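Local coordinates for DUF1573 domain-containing protein (Porphyromonas gingivalis, PDB 2QSV) that is of unknown function but may have cysteine-type peptidase activity, this being its C-terminal part of two tandem beta-sandwich domains, at residues P75-D79 against H153-R158; P104-F109 against I203-P207; A161-D167 against L178-D184. All coordinates share one frame; numbering follows the deposited sequence.

Contact 1 of 3, residues P75-D79 against H153-R158; sequences PGMKD and HSVTTR. With NA (sodium ion), chain C.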
loop_
_atom_site.group_PDB
_atom_site.type_symbol
_atom_site.label_atom_id
_atom_site.label_comp_id
_atom_site.label_asym_id
_atom_site.label_seq_id
_atom_site.Cartn_x
_atom_site.Cartn_y
_atom_site.Cartn_z
ATOM N N PRO A 75 -5.315 -8.827 -9.261
ATOM C CA PRO A 75 -5.704 -7.824 -8.251
ATOM C C PRO A 75 -5.004 -8.007 -6.890
ATOM O O PRO A 75 -4.409 -9.049 -6.615
ATOM C CB PRO A 75 -7.224 -7.999 -8.129
ATOM C CG PRO A 75 -7.505 -9.346 -8.624
ATOM C CD PRO A 75 -6.446 -9.717 -9.626
ATOM N N GLY A 76 -5.072 -6.989 -6.048
ATOM C CA GLY A 76 -4.313 -6.971 -4.811
ATOM C C GLY A 76 -3.597 -5.649 -4.649
ATOM O O GLY A 76 -3.499 -4.874 -5.588
HETATM N N MSE A 77 -3.072 -5.401 -3.466
HETATM C CA MSE A 77 -2.309 -4.173 -3.173
HETATM C C MSE A 77 -0.892 -4.358 -3.705
HETATM O O MSE A 77 -0.231 -5.372 -3.412
HETATM C CB MSE A 77 -2.290 -3.947 -1.659
HETATM C CG MSE A 77 -1.615 -2.629 -1.210
HETATM SE SE MSE A 77 -2.823 -1.156 -1.580
HETATM C CE MSE A 77 -4.249 -1.361 -0.227
ATOM N N LYS A 78 -0.466 -3.440 -4.573
ATOM C CA LYS A 78 0.870 -3.468 -5.142
ATOM C C LYS A 78 1.649 -2.347 -4.476
ATOM O O LYS A 78 1.132 -1.246 -4.310
ATOM C CB LYS A 78 0.795 -3.242 -6.664
ATOM C CG LYS A 78 -0.334 -4.000 -7.392
ATOM C CD LYS A 78 -0.072 -5.532 -7.311
ATOM C CE LYS A 78 -1.221 -6.327 -7.920
ATOM N NZ LYS A 78 -1.032 -7.797 -7.688
ATOM N N ASP A 79 2.864 -2.628 -4.056
ATOM C CA ASP A 79 3.746 -1.632 -3.447
ATOM C C ASP A 79 5.077 -1.782 -4.127
ATOM O O ASP A 79 5.690 -2.821 -4.002
ATOM C CB ASP A 79 3.945 -1.904 -1.953
ATOM C CG ASP A 79 2.651 -1.893 -1.188
ATOM O OD1 ASP A 79 1.980 -0.841 -1.139
ATOM O OD2 ASP A 79 2.293 -2.935 -0.610
ATOM N N HIS A 153 -7.571 -11.254 -2.239
ATOM C CA HIS A 153 -6.427 -11.032 -3.089
ATOM C C HIS A 153 -5.208 -10.539 -2.314
ATOM O O HIS A 153 -4.089 -10.892 -2.643
ATOM C CB HIS A 153 -6.761 -10.038 -4.193
ATOM C CG HIS A 153 -7.922 -10.428 -5.022
ATOM N ND1 HIS A 153 -7.996 -11.646 -5.665
ATOM C CD2 HIS A 153 -9.053 -9.754 -5.345
ATOM C CE1 HIS A 153 -9.110 -11.694 -6.369
ATOM N NE2 HIS A 153 -9.771 -10.559 -6.191
ATOM N N SER A 154 -5.413 -9.687 -1.317
ATOM C CA SER A 154 -4.284 -9.279 -0.460
ATOM C C SER A 154 -4.800 -8.846 0.903
ATOM O O SER A 154 -5.945 -8.421 1.026
ATOM C CB SER A 154 -3.461 -8.134 -1.123
ATOM O OG SER A 154 -4.278 -6.999 -1.289
ATOM N N VAL A 155 -3.951 -8.968 1.921
ATOM C CA VAL A 155 -4.276 -8.555 3.263
ATOM C C VAL A 155 -3.013 -7.849 3.726
ATOM O O VAL A 155 -1.981 -8.484 3.892
ATOM C CB VAL A 155 -4.634 -9.737 4.232
ATOM C CG1 VAL A 155 -4.784 -9.213 5.648
ATOM C CG2 VAL A 155 -5.987 -10.476 3.811
ATOM N N THR A 156 -3.081 -6.530 3.880
ATOM C CA THR A 156 -1.878 -5.762 4.170
ATOM C C THR A 156 -2.008 -4.868 5.428
ATOM O O THR A 156 -3.095 -4.358 5.760
ATOM C CB THR A 156 -1.365 -4.975 2.926
ATOM O OG1 THR A 156 -2.432 -4.274 2.320
ATOM C CG2 THR A 156 -0.718 -5.918 1.839
ATOM N N THR A 157 -0.897 -4.750 6.143
ATOM C CA THR A 157 -0.789 -3.831 7.255
ATOM C C THR A 157 0.409 -2.849 6.997
ATOM O O THR A 157 1.418 -3.212 6.357
ATOM C CB THR A 157 -0.671 -4.589 8.618
ATOM O OG1 THR A 157 0.445 -5.470 8.569
ATOM C CG2 THR A 157 -1.953 -5.447 8.918
ATOM N N ARG A 158 0.284 -1.623 7.455
ATOM C CA ARG A 158 1.390 -0.659 7.326
ATOM C C ARG A 158 2.121 -0.468 8.684
ATOM O O ARG A 158 3.315 -0.232 8.723
ATOM C CB ARG A 158 0.891 0.707 6.790
ATOM C CG ARG A 158 0.172 0.679 5.418
ATOM C CD ARG A 158 1.028 0.111 4.282
ATOM N NE ARG A 158 0.410 0.295 2.949
ATOM C CZ ARG A 158 0.594 -0.497 1.879
ATOM N NH1 ARG A 158 1.370 -1.582 1.962
ATOM N NH2 ARG A 158 -0.012 -0.205 0.711
HETATM NA NA NA C . 2.963 -4.536 9.490
HETATM O O HOH W 1 4.628 -3.261 8.071
HETATM O O HOH W 2 4.057 -6.145 10.248
HETATM O O HOH W 3 2.834 -6.564 7.888
#

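Contact 2 of 3, residues P104-F109 against I203-P207; sequences PLVDNF and ICNDP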
loop_
_atom_site.group_PDB
_atom_site.type_symbol
_atom_site.label_atom_id
_atom_site.label_comp_id
_atom_site.label_asym_id
_atom_site.label_seq_id
_atom_site.Cartn_x
_atom_site.Cartn_y
_atom_site.Cartn_z
ATOM N N PRO A 104 -4.009 0.028 -5.133
ATOM C CA PRO A 104 -5.107 -0.906 -4.814
ATOM C C PRO A 104 -5.787 -1.383 -6.084
ATOM O O PRO A 104 -6.708 -0.743 -6.569
ATOM C CB PRO A 104 -6.084 -0.062 -3.939
ATOM C CG PRO A 104 -5.406 1.398 -3.832
ATOM C CD PRO A 104 -4.424 1.443 -4.997
ATOM N N LEU A 105 -5.310 -2.503 -6.635
ATOM C CA LEU A 105 -5.795 -3.009 -7.905
ATOM C C LEU A 105 -6.930 -3.999 -7.608
ATOM O O LEU A 105 -6.738 -4.987 -6.860
ATOM C CB LEU A 105 -4.658 -3.667 -8.713
ATOM C CG LEU A 105 -5.069 -4.217 -10.084
ATOM C CD1 LEU A 105 -5.590 -3.128 -11.050
ATOM C CD2 LEU A 105 -3.947 -5.051 -10.776
ATOM N N VAL A 106 -8.123 -3.721 -8.140
ATOM C CA VAL A 106 -9.300 -4.572 -7.873
ATOM C C VAL A 106 -9.762 -5.318 -9.146
ATOM O O VAL A 106 -9.264 -5.045 -10.235
ATOM C CB VAL A 106 -10.493 -3.763 -7.180
ATOM C CG1 VAL A 106 -10.023 -3.127 -5.837
ATOM C CG2 VAL A 106 -11.081 -2.708 -8.105
ATOM N N ASP A 107 -10.728 -6.224 -9.001
ATOM C CA ASP A 107 -11.348 -6.916 -10.143
ATOM C C ASP A 107 -12.112 -6.021 -11.115
ATOM O O ASP A 107 -12.712 -4.995 -10.742
ATOM C CB ASP A 107 -12.302 -8.008 -9.651
ATOM C CG ASP A 107 -11.563 -9.151 -8.948
ATOM O OD1 ASP A 107 -10.945 -9.967 -9.659
ATOM O OD2 ASP A 107 -11.566 -9.216 -7.690
ATOM N N ASN A 108 -12.117 -6.442 -12.374
ATOM C CA ASN A 108 -13.078 -5.882 -13.329
ATOM C C ASN A 108 -14.480 -6.462 -13.118
ATOM O O ASN A 108 -14.883 -7.435 -13.789
ATOM C CB ASN A 108 -12.570 -6.064 -14.771
ATOM C CG ASN A 108 -13.476 -5.399 -15.805
ATOM O OD1 ASN A 108 -14.328 -4.569 -15.488
ATOM N ND2 ASN A 108 -13.319 -5.812 -17.048
ATOM N N PHE A 109 -15.226 -5.842 -12.198
ATOM C CA PHE A 109 -16.479 -6.388 -11.720
ATOM C C PHE A 109 -17.604 -6.434 -12.759
ATOM O O PHE A 109 -18.408 -7.358 -12.697
ATOM C CB PHE A 109 -16.974 -5.714 -10.419
ATOM C CG PHE A 109 -16.148 -6.042 -9.204
ATOM C CD1 PHE A 109 -16.201 -7.327 -8.608
ATOM C CD2 PHE A 109 -15.309 -5.076 -8.641
ATOM C CE1 PHE A 109 -15.430 -7.647 -7.498
ATOM C CE2 PHE A 109 -14.510 -5.376 -7.535
ATOM C CZ PHE A 109 -14.582 -6.655 -6.936
ATOM N N ILE A 203 -8.077 -6.485 0.059
ATOM C CA ILE A 203 -8.626 -6.388 -1.275
ATOM C C ILE A 203 -9.252 -7.753 -1.638
ATOM O O ILE A 203 -8.599 -8.764 -1.500
ATOM C CB ILE A 203 -7.583 -5.947 -2.296
ATOM C CG1 ILE A 203 -7.231 -4.449 -1.995
ATOM C CG2 ILE A 203 -8.146 -6.088 -3.754
ATOM C CD1 ILE A 203 -6.271 -3.844 -2.897
ATOM N N CYS A 204 -10.506 -7.747 -2.075
ATOM C CA CYS A 204 -11.263 -8.986 -2.260
ATOM C C CYS A 204 -12.202 -8.774 -3.406
ATOM O O CYS A 204 -12.352 -7.655 -3.929
ATOM C CB CYS A 204 -12.034 -9.365 -0.971
ATOM S SG CYS A 204 -13.278 -8.149 -0.517
ATOM N N ASN A 205 -12.896 -9.842 -3.775
ATOM C CA ASN A 205 -13.770 -9.809 -4.923
ATOM C C ASN A 205 -15.200 -9.591 -4.511
ATOM O O ASN A 205 -16.108 -10.182 -5.103
ATOM C CB ASN A 205 -13.608 -11.096 -5.777
ATOM C CG ASN A 205 -14.140 -12.345 -5.077
ATOM O OD1 ASN A 205 -14.295 -12.360 -3.849
ATOM N ND2 ASN A 205 -14.477 -13.389 -5.871
ATOM N N ASP A 206 -15.417 -8.784 -3.457
ATOM C CA ASP A 206 -16.743 -8.285 -3.093
ATOM C C ASP A 206 -17.038 -7.028 -3.963
ATOM O O ASP A 206 -16.413 -5.990 -3.772
ATOM C CB ASP A 206 -16.801 -8.006 -1.576
ATOM C CG ASP A 206 -18.143 -7.473 -1.079
ATOM O OD1 ASP A 206 -18.977 -6.963 -1.854
ATOM O OD2 ASP A 206 -18.380 -7.545 0.155
ATOM N N PRO A 207 -18.005 -7.112 -4.904
ATOM C CA PRO A 207 -18.220 -6.031 -5.867
ATOM C C PRO A 207 -18.688 -4.703 -5.213
ATOM O O PRO A 207 -18.416 -3.656 -5.747
ATOM C CB PRO A 207 -19.315 -6.584 -6.785
ATOM C CG PRO A 207 -19.222 -8.113 -6.572
ATOM C CD PRO A 207 -18.954 -8.225 -5.108
HETATM O O HOH W 4 -11.083 -6.946 -6.170
#

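Contact 3 of 3, residues A161-D167 against L178-D184; sequences ALTAVPD and LLRIAVD. With NA (sodium ion), chain C.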
loop_
_atom_site.group_PDB
_atom_site.type_symbol
_atom_site.label_atom_id
_atom_site.label_comp_id
_atom_site.label_asym_id
_atom_site.label_seq_id
_atom_site.Cartn_x
_atom_site.Cartn_y
_atom_site.Cartn_z
ATOM N N ALA A 161 3.887 -2.791 14.272
ATOM C CA ALA A 161 3.479 -3.552 15.459
ATOM C C ALA A 161 2.319 -4.536 15.154
ATOM O O ALA A 161 1.963 -5.345 16.000
ATOM C CB ALA A 161 3.057 -2.610 16.577
ATOM N N LEU A 162 1.745 -4.437 13.958
ATOM C CA LEU A 162 0.497 -5.142 13.589
ATOM C C LEU A 162 0.724 -6.112 12.431
ATOM O O LEU A 162 1.236 -5.708 11.382
ATOM C CB LEU A 162 -0.580 -4.132 13.188
ATOM C CG LEU A 162 -1.954 -4.650 12.670
ATOM C CD1 LEU A 162 -2.762 -5.458 13.686
ATOM C CD2 LEU A 162 -2.792 -3.488 12.186
ATOM N N THR A 163 0.343 -7.376 12.625
ATOM C CA THR A 163 0.310 -8.345 11.523
ATOM C C THR A 163 -1.063 -9.007 11.398
ATOM O O THR A 163 -1.803 -9.057 12.360
ATOM C CB THR A 163 1.382 -9.451 11.649
ATOM O OG1 THR A 163 1.220 -10.134 12.894
ATOM C CG2 THR A 163 2.797 -8.856 11.555
ATOM N N ALA A 164 -1.419 -9.430 10.182
ATOM C CA ALA A 164 -2.730 -10.075 9.935
ATOM C C ALA A 164 -2.606 -11.027 8.774
ATOM O O ALA A 164 -2.266 -10.609 7.658
ATOM C CB ALA A 164 -3.837 -9.029 9.680
ATOM N N VAL A 165 -2.894 -12.317 9.041
ATOM C CA VAL A 165 -2.789 -13.379 8.048
ATOM C C VAL A 165 -4.081 -14.223 8.032
ATOM O O VAL A 165 -4.471 -14.739 9.058
ATOM C CB VAL A 165 -1.608 -14.309 8.358
ATOM C CG1 VAL A 165 -1.351 -15.275 7.135
ATOM C CG2 VAL A 165 -0.350 -13.490 8.682
ATOM N N PRO A 166 -4.752 -14.342 6.860
ATOM C CA PRO A 166 -5.964 -15.183 6.870
ATOM C C PRO A 166 -5.589 -16.686 6.776
ATOM O O PRO A 166 -4.593 -17.029 6.143
ATOM C CB PRO A 166 -6.723 -14.704 5.625
ATOM C CG PRO A 166 -5.588 -14.384 4.633
ATOM C CD PRO A 166 -4.486 -13.764 5.523
ATOM N N ASP A 167 -6.376 -17.567 7.403
ATOM C CA ASP A 167 -6.088 -19.027 7.308
ATOM C C ASP A 167 -6.261 -19.515 5.864
ATOM O O ASP A 167 -5.485 -20.318 5.400
ATOM C CB ASP A 167 -6.987 -19.819 8.225
ATOM C CG ASP A 167 -6.518 -19.808 9.655
ATOM O OD1 ASP A 167 -5.405 -19.291 9.906
ATOM O OD2 ASP A 167 -7.264 -20.344 10.531
ATOM N N LEU A 178 -10.604 -17.709 9.528
ATOM C CA LEU A 178 -10.116 -16.775 10.555
ATOM C C LEU A 178 -9.003 -15.907 9.980
ATOM O O LEU A 178 -8.132 -16.390 9.247
ATOM C CB LEU A 178 -9.605 -17.559 11.771
ATOM C CG LEU A 178 -10.732 -18.180 12.570
ATOM C CD1 LEU A 178 -10.196 -18.926 13.770
ATOM C CD2 LEU A 178 -11.667 -17.095 13.003
ATOM N N LEU A 179 -9.099 -14.615 10.272
ATOM C CA LEU A 179 -7.994 -13.658 10.098
ATOM C C LEU A 179 -7.229 -13.632 11.391
ATOM O O LEU A 179 -7.768 -13.259 12.411
ATOM C CB LEU A 179 -8.546 -12.260 9.776
ATOM C CG LEU A 179 -7.516 -11.148 9.460
ATOM C CD1 LEU A 179 -6.696 -11.472 8.229
ATOM C CD2 LEU A 179 -8.299 -9.847 9.293
ATOM N N ARG A 180 -5.985 -14.100 11.401
ATOM C CA ARG A 180 -5.274 -14.138 12.682
ATOM C C ARG A 180 -4.482 -12.829 12.815
ATOM O O ARG A 180 -3.645 -12.567 12.013
ATOM C CB ARG A 180 -4.245 -15.270 12.727
ATOM C CG ARG A 180 -4.785 -16.631 12.277
ATOM C CD ARG A 180 -5.631 -17.228 13.274
ATOM N NE ARG A 180 -5.953 -18.624 12.913
ATOM C CZ ARG A 180 -6.497 -19.481 13.772
ATOM N NH1 ARG A 180 -6.714 -19.075 15.010
ATOM N NH2 ARG A 180 -6.833 -20.722 13.407
ATOM N N ILE A 181 -4.725 -12.084 13.876
ATOM C CA ILE A 181 -4.147 -10.760 14.095
ATOM C C ILE A 181 -3.213 -10.877 15.316
ATOM O O ILE A 181 -3.495 -11.609 16.275
ATOM C CB ILE A 181 -5.286 -9.739 14.319
ATOM C CG1 ILE A 181 -6.098 -9.628 13.021
ATOM C CG2 ILE A 181 -4.767 -8.332 14.817
ATOM C CD1 ILE A 181 -7.516 -9.135 13.223
ATOM N N ALA A 182 -2.057 -10.221 15.237
ATOM C CA ALA A 182 -1.165 -10.102 16.404
ATOM C C ALA A 182 -0.625 -8.659 16.529
ATOM O O ALA A 182 -0.266 -8.038 15.507
ATOM C CB ALA A 182 -0.025 -11.130 16.339
ATOM N N VAL A 183 -0.665 -8.110 17.744
ATOM C CA VAL A 183 -0.080 -6.783 18.040
ATOM C C VAL A 183 1.112 -6.975 18.996
ATOM O O VAL A 183 0.984 -7.671 19.998
ATOM C CB VAL A 183 -1.114 -5.754 18.566
ATOM C CG1 VAL A 183 -0.418 -4.408 19.090
ATOM C CG2 VAL A 183 -2.103 -5.433 17.479
ATOM N N ASP A 184 2.270 -6.404 18.629
ATOM C CA ASP A 184 3.518 -6.534 19.385
ATOM C C ASP A 184 3.758 -5.233 20.177
ATOM O O ASP A 184 4.179 -4.219 19.592
ATOM C CB ASP A 184 4.693 -6.837 18.435
ATOM C CG ASP A 184 5.983 -7.343 19.170
ATOM O OD1 ASP A 184 6.175 -7.120 20.394
ATOM O OD2 ASP A 184 6.833 -7.959 18.487
HETATM NA NA NA C . 2.963 -4.536 9.490
HETATM O O HOH W 5 2.505 -8.302 15.262
HETATM O O HOH W 6 -9.881 -20.694 9.901
HETATM O O HOH W 2 4.057 -6.145 10.248
HETATM O O HOH W 3 2.834 -6.564 7.888
HETATM O O HOH W 1 4.628 -3.261 8.071
#

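Contact 1 of 3, residues P75-D79 against H153-R158
P75 and H153 meet by packing at one end of this contact: P75 CG sits over the middle of the imidazole, 3.5 Å from the centroid of the H153 ring, a CH-pi contact to its face. The ring is also tied down through NE2, which is hydrogen-bonded to D107, and this would limit its rotation beneath the proline. Further along, selenomethionine M77, bent at chi2 and chi3, passes R158 at a slant, with M77 CG 3.5 Å from R158 NH2, while T156 OG1 touches the same M77 CG at 4.0 Å.

One hydroxyl accepts a backbone hydrogen bond across the contact. M77 N donates to S154 OG at 3.0 Å; S154 chi1, 62°, sets OG between its own backbone N and carbonyl carbon, aimed at the other segment. G76 CA comes within 3.5 Å of the same S154 OG.

Charge closes the far end. R158 NH1 donates a hydrogen bond to D79 OD2 at 3.0 Å; OD2 lies in the guanidinium plane, yet is met from above its own carboxylate plane, the two planes being 71° apart. The second arm of the salt bridge, R158 NH2 to D79 OD1 at 2.8 Å, is weak as a hydrogen bond, and OD1 is also held by S102 OG. Past this end, T157 OG1 binds the sodium ion together with L162, N159 and waters.

H153 and S154 both face I203, a classic beta bulge that turns both side chains to segment 75-79. The strands meet at 62°, from two sheets: an interface between two tandem beta-sandwich domains of the E-set clan, the second Ig-like.

Contact 2 of 3, residues P104-F109 against I203-P207
The backbones of P104-F109 and I203-P207 run in roughly the same direction, 25° apart end to end, and even the closest CA atoms, those of F109 and P207, are 6.1 Å apart, too far for sheet pairing. Each leaves the end of a strand, 94-105 in the first beta-sandwich domain and 195-204 in the second, Ig-like one, so the contact lies at the junction of the two domains.

I203 CG2 stands anti to the backbone N and CG1 beside it, which sends the two branches to different partners: CD1 packs on P104 CA at 3.7 Å, whereas CG2 lies 3.6 Å from the carbonyl oxygen of L105 and also touches V106 CG1, the V106 and I203 side chains crossing at about a right angle.

F109 carries the other half. An inverse gamma turn centred on N108 brings its ring back over D107, and the ring is clamped: D107 CB lies over the centre of one face and P207 CA over the centre of the opposite one, a CH-pi contact with P207 CA 3.6 Å from the F109 centroid. Carbonyl oxygens meet the weakly positive rim, N205 O at 3.6 Å from F109 CE1 and C204 O near the ring plane by CZ.

D107 OD2, also hydrogen-bonded to H153 NE2, rests 3.4 Å from N205 CB. A single water spans the gap between the segments, accepting from D107 N at 2.9 Å and donating both to D107 OD2 and, at 2.7 Å, to C204 O.

Contact 3 of 3, residues A161-D167 against L178-D184
L162 pushes its CD1 methyl into the notch between I181 and V183, alternate residues of the adjacent strand, 3.7 Å from I181 CG2 and 3.8 Å from V183 CG2. With L162 CG anti to the backbone N (chi1 176°), the branch leans across toward segment 178-184 and lies beside I181, pointing the same way. Next along, A164 is the small residue: its CB occupies the dip between L179 CD1, at 4.0 Å, and I181 CG1. L179 CD1 in turn tucks under the V165-P166 peptide, 3.7 Å from P166 N, and brushes the proline ring.

Strand 162-166 is the edge of a four-stranded antiparallel sheet of the Ig-like sandwich, and this face, L162, A164 and P166 with V183, I181 and L179, packs on strands 150-157 and 195-204 of the other sheet. T163 and V165 pair with A182 and R180 through two backbone hydrogen bonds each; D184 N to A161 O and D167 N to L178 O close the two ends. At the sheet's edge L162 O points away from strand 178-183 and binds the sodium ion, 2.8 Å away.

On the opposite face T163 OG1 rests against A182 CB at 3.8 Å, and one water joins T163 OG1 to A182 O.

At the end of the pairing R180 bends at chi2 and grips D167 side-on: NE reaches OD1 at 3.1 Å, nearly straight, and NH2 meets the syn lone pair of OD2 less straight, at 2.9 Å. L178 CD1 covers one face of the guanidinium, toward its rim.

How the contacts relate
Contacts 1 and 2 are neighbouring parts of one domain junction, their centres 11 Å apart. Two probable hydrogen bonds stitch them: H153 NE2 to D107 OD2, 2.7 Å, bridges the domains, while G76 N to L105 O, also 2.7 Å, is a sheet bond within the first, between strands 76-87 and 94-105. Contact 3 belongs wholly to the second domain, its centre 14 Å from that of contact 1. They meet through V155, whose CG1 touches A164 O and L179 CD1, and through T157 OG1, 2.9 Å from L162 O, a probable hydrogen bond. T157 and L162 also bind the sodium ion, with N159 and three waters. Contacts 2 and 3 do not touch, their nearest atoms being about 9 Å apart.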